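Local coordinates for putative flagellar hook-associated protein (Vibrio parahaemolyticus, PDB 3PWX) that probably serves as a structural subunit at the hook-filament junction of the bacterial flagellum, at residues A[97-109]-A[117-129]. Sequence-based numbering, arbitrary orientation.
Sequences HFLFSGTKTDTAA and YVVEGNSDVRVVT. With MG (magnesium ion), chain C.
Ser101 and Gly121 bring the two segments together, their CA atoms 3.9 Å apart, where the type II' turn from Ser101 to Lys104 lies against the loop between strands 118-119 and 127-131. The Asn122 backbone N donates to Ser101 O, while Ala109 O accepts from both Glu120 N and Gly121 N. The Asn122 side chain bridges the turn to its own backbone: with chi1 at 68°, CG stands between the backbone N and carbonyl carbon, and Asn122 OD1 takes the Thr103 N-H, with N and OD1 2.9 Å apart. On the other face of the amide, Asn122 OD1 also accepts from Asp124 N at 3.0 Å, closing an Asx turn, so two backbone donors fix the group. Asn122 ND2 donates nearly in the amide plane to Thr103 OG1 (2.8 Å, 162°), and that hydroxyl in turn donates to Asp124 OD2 from above the carboxylate plane. Gly102, at positive phi, packs its CA 3.2 Å from Asn122 OD1, leaving no room for a side chain. Arg126 is bent at chi2 and chi3, and Gly102 O lies over one face of its guanidinium, offset toward the rim. Beyond the turn, His97 NE2 binds a magnesium ion at 2.3 Å, and Asp106 holds two of its waters. This irregular loop follows helix 71-89; Leu99 and Phe100 lean on His43 of helix 7-61, and Ala109 and Val119 on helix 142-145.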
loop_
_atom_site.group_PDB
_atom_site.type_symbol
_atom_site.label_atom_id
_atom_site.label_comp_id
_atom_site.label_asym_id
_atom_site.label_seq_id
_atom_site.Cartn_x
_atom_site.Cartn_y
_atom_site.Cartn_z
ATOM N N HIS A 97 3.106 19.531 -10.533
ATOM C CA HIS A 97 3.129 18.154 -10.984
ATOM C C HIS A 97 1.823 17.680 -11.623
ATOM O O HIS A 97 0.732 18.053 -11.155
ATOM C CB HIS A 97 3.541 17.259 -9.806
ATOM C CG HIS A 97 4.925 17.551 -9.321
ATOM N ND1 HIS A 97 5.243 17.641 -7.985
ATOM C CD2 HIS A 97 6.076 17.802 -9.998
ATOM C CE1 HIS A 97 6.533 17.909 -7.861
ATOM N NE2 HIS A 97 7.054 18.025 -9.065
ATOM N N PHE A 98 1.905 16.872 -12.685
ATOM C CA PHE A 98 0.683 16.332 -13.296
ATOM C C PHE A 98 0.042 15.221 -12.469
ATOM O O PHE A 98 0.555 14.154 -12.339
ATOM C CB PHE A 98 0.882 15.923 -14.753
ATOM C CG PHE A 98 1.114 17.082 -15.659
ATOM C CD1 PHE A 98 0.038 17.828 -16.155
ATOM C CD2 PHE A 98 2.404 17.480 -15.966
ATOM C CE1 PHE A 98 0.268 18.953 -16.992
ATOM C CE2 PHE A 98 2.632 18.579 -16.794
ATOM C CZ PHE A 98 1.575 19.316 -17.309
ATOM N N LEU A 99 -1.121 15.504 -11.915
ATOM C CA LEU A 99 -1.829 14.601 -11.037
ATOM C C LEU A 99 -2.079 13.213 -11.630
ATOM O O LEU A 99 -2.162 12.231 -10.937
ATOM C CB LEU A 99 -3.171 15.296 -10.730
ATOM C CG LEU A 99 -3.372 15.924 -9.333
ATOM C CD1 LEU A 99 -2.078 16.545 -8.693
ATOM C CD2 LEU A 99 -4.585 16.931 -9.329
ATOM N N PHE A 100 -2.234 13.136 -12.939
ATOM C CA PHE A 100 -2.884 11.936 -13.514
ATOM C C PHE A 100 -2.024 11.244 -14.505
ATOM O O PHE A 100 -2.560 10.387 -15.257
ATOM C CB PHE A 100 -4.242 12.229 -14.209
ATOM C CG PHE A 100 -5.327 12.540 -13.271
ATOM C CD1 PHE A 100 -5.933 13.777 -13.297
ATOM C CD2 PHE A 100 -5.760 11.587 -12.305
ATOM C CE1 PHE A 100 -6.960 14.064 -12.428
ATOM C CE2 PHE A 100 -6.738 11.897 -11.425
ATOM C CZ PHE A 100 -7.354 13.148 -11.496
ATOM N N SER A 101 -0.743 11.606 -14.503
ATOM C CA SER A 101 0.238 11.048 -15.407
ATOM C C SER A 101 1.010 9.789 -14.953
ATOM O O SER A 101 2.005 9.371 -15.612
ATOM C CB SER A 101 1.225 12.170 -15.787
ATOM O OG SER A 101 0.579 13.058 -16.732
ATOM N N GLY A 102 0.602 9.148 -13.874
ATOM C CA GLY A 102 1.382 8.014 -13.453
ATOM C C GLY A 102 2.732 8.527 -12.939
ATOM O O GLY A 102 2.779 9.490 -12.215
ATOM N N THR A 103 3.855 7.891 -13.278
ATOM C CA THR A 103 5.142 8.387 -12.741
ATOM C C THR A 103 5.820 9.432 -13.617
ATOM O O THR A 103 6.909 9.891 -13.284
ATOM C CB THR A 103 6.148 7.299 -12.513
ATOM O OG1 THR A 103 6.168 6.450 -13.666
ATOM C CG2 THR A 103 5.814 6.532 -11.243
ATOM N N LYS A 104 5.210 9.794 -14.726
ATOM C CA LYS A 104 5.782 10.830 -15.614
ATOM C C LYS A 104 5.224 12.222 -15.181
ATOM O O LYS A 104 4.429 12.837 -15.927
ATOM C CB LYS A 104 5.409 10.551 -17.068
ATOM C CG LYS A 104 5.817 9.237 -17.691
ATOM C CD LYS A 104 5.464 9.355 -19.172
ATOM C CE LYS A 104 5.870 8.173 -20.023
ATOM N NZ LYS A 104 5.726 8.575 -21.476
ATOM N N THR A 105 5.636 12.685 -13.992
ATOM C CA THR A 105 4.994 13.775 -13.245
ATOM C C THR A 105 5.138 15.159 -13.881
ATOM O O THR A 105 4.346 16.064 -13.577
ATOM C CB THR A 105 5.526 13.860 -11.793
ATOM O OG1 THR A 105 6.947 13.718 -11.821
ATOM C CG2 THR A 105 4.949 12.704 -10.834
ATOM N N ASP A 106 6.140 15.344 -14.753
ATOM C CA ASP A 106 6.275 16.593 -15.517
ATOM C C ASP A 106 5.715 16.515 -16.945
ATOM O O ASP A 106 5.846 17.419 -17.743
ATOM C CB ASP A 106 7.725 17.048 -15.514
ATOM C CG ASP A 106 8.238 17.270 -14.120
ATOM O OD1 ASP A 106 7.769 18.217 -13.456
ATOM O OD2 ASP A 106 9.100 16.479 -13.667
ATOM N N THR A 107 5.081 15.420 -17.275
ATOM C CA THR A 107 4.546 15.336 -18.578
ATOM C C THR A 107 3.000 15.289 -18.517
ATOM O O THR A 107 2.433 14.544 -17.721
ATOM C CB THR A 107 5.276 14.258 -19.444
ATOM O OG1 THR A 107 4.341 13.360 -20.011
ATOM C CG2 THR A 107 6.235 13.443 -18.640
ATOM N N ALA A 108 2.355 16.163 -19.321
ATOM C CA ALA A 108 0.895 16.217 -19.469
ATOM C C ALA A 108 0.359 14.836 -19.754
ATOM O O ALA A 108 0.943 14.114 -20.527
ATOM C CB ALA A 108 0.558 17.110 -20.602
ATOM N N ALA A 109 -0.749 14.446 -19.138
ATOM C CA ALA A 109 -1.322 13.092 -19.326
ATOM C C ALA A 109 -1.842 12.883 -20.747
ATOM O O ALA A 109 -1.758 11.763 -21.286
ATOM C CB ALA A 109 -2.431 12.878 -18.372
ATOM N N TYR A 117 -6.096 12.719 -29.828
ATOM C CA TYR A 117 -5.660 12.661 -28.413
ATOM C C TYR A 117 -4.842 11.423 -28.163
ATOM O O TYR A 117 -5.253 10.313 -28.493
ATOM C CB TYR A 117 -6.818 12.787 -27.431
ATOM C CG TYR A 117 -7.564 14.094 -27.558
ATOM C CD1 TYR A 117 -7.106 15.240 -26.908
ATOM C CD2 TYR A 117 -8.733 14.185 -28.342
ATOM C CE1 TYR A 117 -7.797 16.438 -27.011
ATOM C CE2 TYR A 117 -9.443 15.390 -28.464
ATOM C CZ TYR A 117 -8.963 16.518 -27.794
ATOM O OH TYR A 117 -9.631 17.722 -27.884
ATOM N N VAL A 118 -3.651 11.632 -27.633
ATOM C CA VAL A 118 -2.763 10.527 -27.280
ATOM C C VAL A 118 -2.518 10.527 -25.736
ATOM O O VAL A 118 -2.213 11.568 -25.135
ATOM C CB VAL A 118 -1.408 10.574 -28.070
ATOM C CG1 VAL A 118 -0.287 9.804 -27.297
ATOM C CG2 VAL A 118 -1.574 10.040 -29.482
ATOM N N VAL A 119 -2.650 9.380 -25.080
ATOM C CA VAL A 119 -2.348 9.396 -23.655
ATOM C C VAL A 119 -0.874 9.320 -23.428
ATOM O O VAL A 119 -0.256 8.293 -23.714
ATOM C CB VAL A 119 -3.115 8.346 -22.846
ATOM C CG1 VAL A 119 -2.656 8.435 -21.401
ATOM C CG2 VAL A 119 -4.660 8.627 -22.886
ATOM N N GLU A 120 -0.266 10.389 -22.923
ATOM C CA GLU A 120 1.181 10.262 -22.638
ATOM C C GLU A 120 1.537 9.944 -21.212
ATOM O O GLU A 120 2.673 9.611 -20.957
ATOM C CB GLU A 120 1.961 11.473 -23.095
ATOM C CG GLU A 120 2.556 11.311 -24.470
ATOM C CD GLU A 120 2.628 12.651 -25.167
ATOM O OE1 GLU A 120 2.486 13.668 -24.436
ATOM O OE2 GLU A 120 2.782 12.710 -26.420
ATOM N N GLY A 121 0.586 10.015 -20.280
ATOM C CA GLY A 121 0.820 9.554 -18.924
ATOM C C GLY A 121 1.058 8.065 -19.021
ATOM O O GLY A 121 0.659 7.479 -20.033
ATOM N N ASN A 122 1.688 7.456 -18.006
ATOM C CA ASN A 122 1.784 6.010 -17.919
ATOM C C ASN A 122 0.807 5.586 -16.817
ATOM O O ASN A 122 0.025 6.414 -16.348
ATOM C CB ASN A 122 3.258 5.535 -17.688
ATOM C CG ASN A 122 3.816 5.937 -16.288
ATOM O OD1 ASN A 122 3.066 6.002 -15.322
ATOM N ND2 ASN A 122 5.088 6.224 -16.193
ATOM N N SER A 123 0.833 4.326 -16.372
ATOM C CA SER A 123 -0.169 3.916 -15.394
ATOM C C SER A 123 0.411 3.376 -14.069
ATOM O O SER A 123 -0.221 2.552 -13.331
ATOM C CB SER A 123 -1.160 2.976 -16.053
ATOM O OG SER A 123 -0.530 1.738 -16.199
ATOM N N ASP A 124 1.618 3.859 -13.763
ATOM C CA ASP A 124 2.323 3.534 -12.556
ATOM C C ASP A 124 1.634 4.060 -11.309
ATOM O O ASP A 124 1.055 5.163 -11.307
ATOM C CB ASP A 124 3.709 4.163 -12.630
ATOM C CG ASP A 124 4.659 3.374 -13.501
ATOM O OD1 ASP A 124 4.166 2.473 -14.221
ATOM O OD2 ASP A 124 5.881 3.674 -13.479
ATOM N N VAL A 125 1.771 3.341 -10.215
ATOM C CA VAL A 125 1.189 3.820 -8.975
ATOM C C VAL A 125 2.290 4.432 -8.152
ATOM O O VAL A 125 3.393 3.979 -8.221
ATOM C CB VAL A 125 0.474 2.655 -8.161
ATOM C CG1 VAL A 125 -0.719 2.139 -9.006
ATOM C CG2 VAL A 125 1.424 1.553 -7.891
ATOM N N ARG A 126 2.006 5.521 -7.470
ATOM C CA ARG A 126 2.822 5.970 -6.376
ATOM C C ARG A 126 2.145 5.502 -5.099
ATOM O O ARG A 126 0.873 5.285 -5.039
ATOM C CB ARG A 126 2.863 7.495 -6.319
ATOM C CG ARG A 126 3.817 8.178 -7.287
ATOM C CD ARG A 126 3.107 8.677 -8.510
ATOM N NE ARG A 126 2.944 10.125 -8.578
ATOM C CZ ARG A 126 1.764 10.722 -8.720
ATOM N NH1 ARG A 126 1.662 12.054 -8.836
ATOM N NH2 ARG A 126 0.672 9.980 -8.774
ATOM N N VAL A 127 2.978 5.379 -4.077
ATOM C CA VAL A 127 2.577 4.931 -2.750
ATOM C C VAL A 127 3.021 5.935 -1.689
ATOM O O VAL A 127 4.033 6.675 -1.836
ATOM C CB VAL A 127 3.232 3.570 -2.382
ATOM C CG1 VAL A 127 2.986 2.535 -3.482
ATOM C CG2 VAL A 127 4.696 3.739 -2.108
ATOM N N VAL A 128 2.294 5.875 -0.588
ATOM C CA VAL A 128 2.573 6.600 0.631
ATOM C C VAL A 128 2.505 5.619 1.786
ATOM O O VAL A 128 1.546 4.776 1.885
ATOM C CB VAL A 128 1.484 7.713 0.785
ATOM C CG1 VAL A 128 1.222 8.108 2.237
ATOM C CG2 VAL A 128 1.915 8.898 -0.009
ATOM N N THR A 129 3.487 5.742 2.674
ATOM C CA THR A 129 3.604 4.915 3.896
ATOM C C THR A 129 2.698 5.490 4.977
ATOM O O THR A 129 2.789 6.683 5.292
ATOM C CB THR A 129 5.015 4.908 4.393
ATOM O OG1 THR A 129 5.798 4.242 3.406
ATOM C CG2 THR A 129 5.149 4.123 5.721
HETATM MG MG MG C . 9.232 18.063 -9.690
HETATM O O HOH W 1 -1.694 8.139 -17.384
HETATM O O HOH W 2 8.935 16.063 -10.874
HETATM O O HOH W 3 8.751 19.106 -11.356
HETATM O O HOH W 4 8.933 19.780 -8.908
#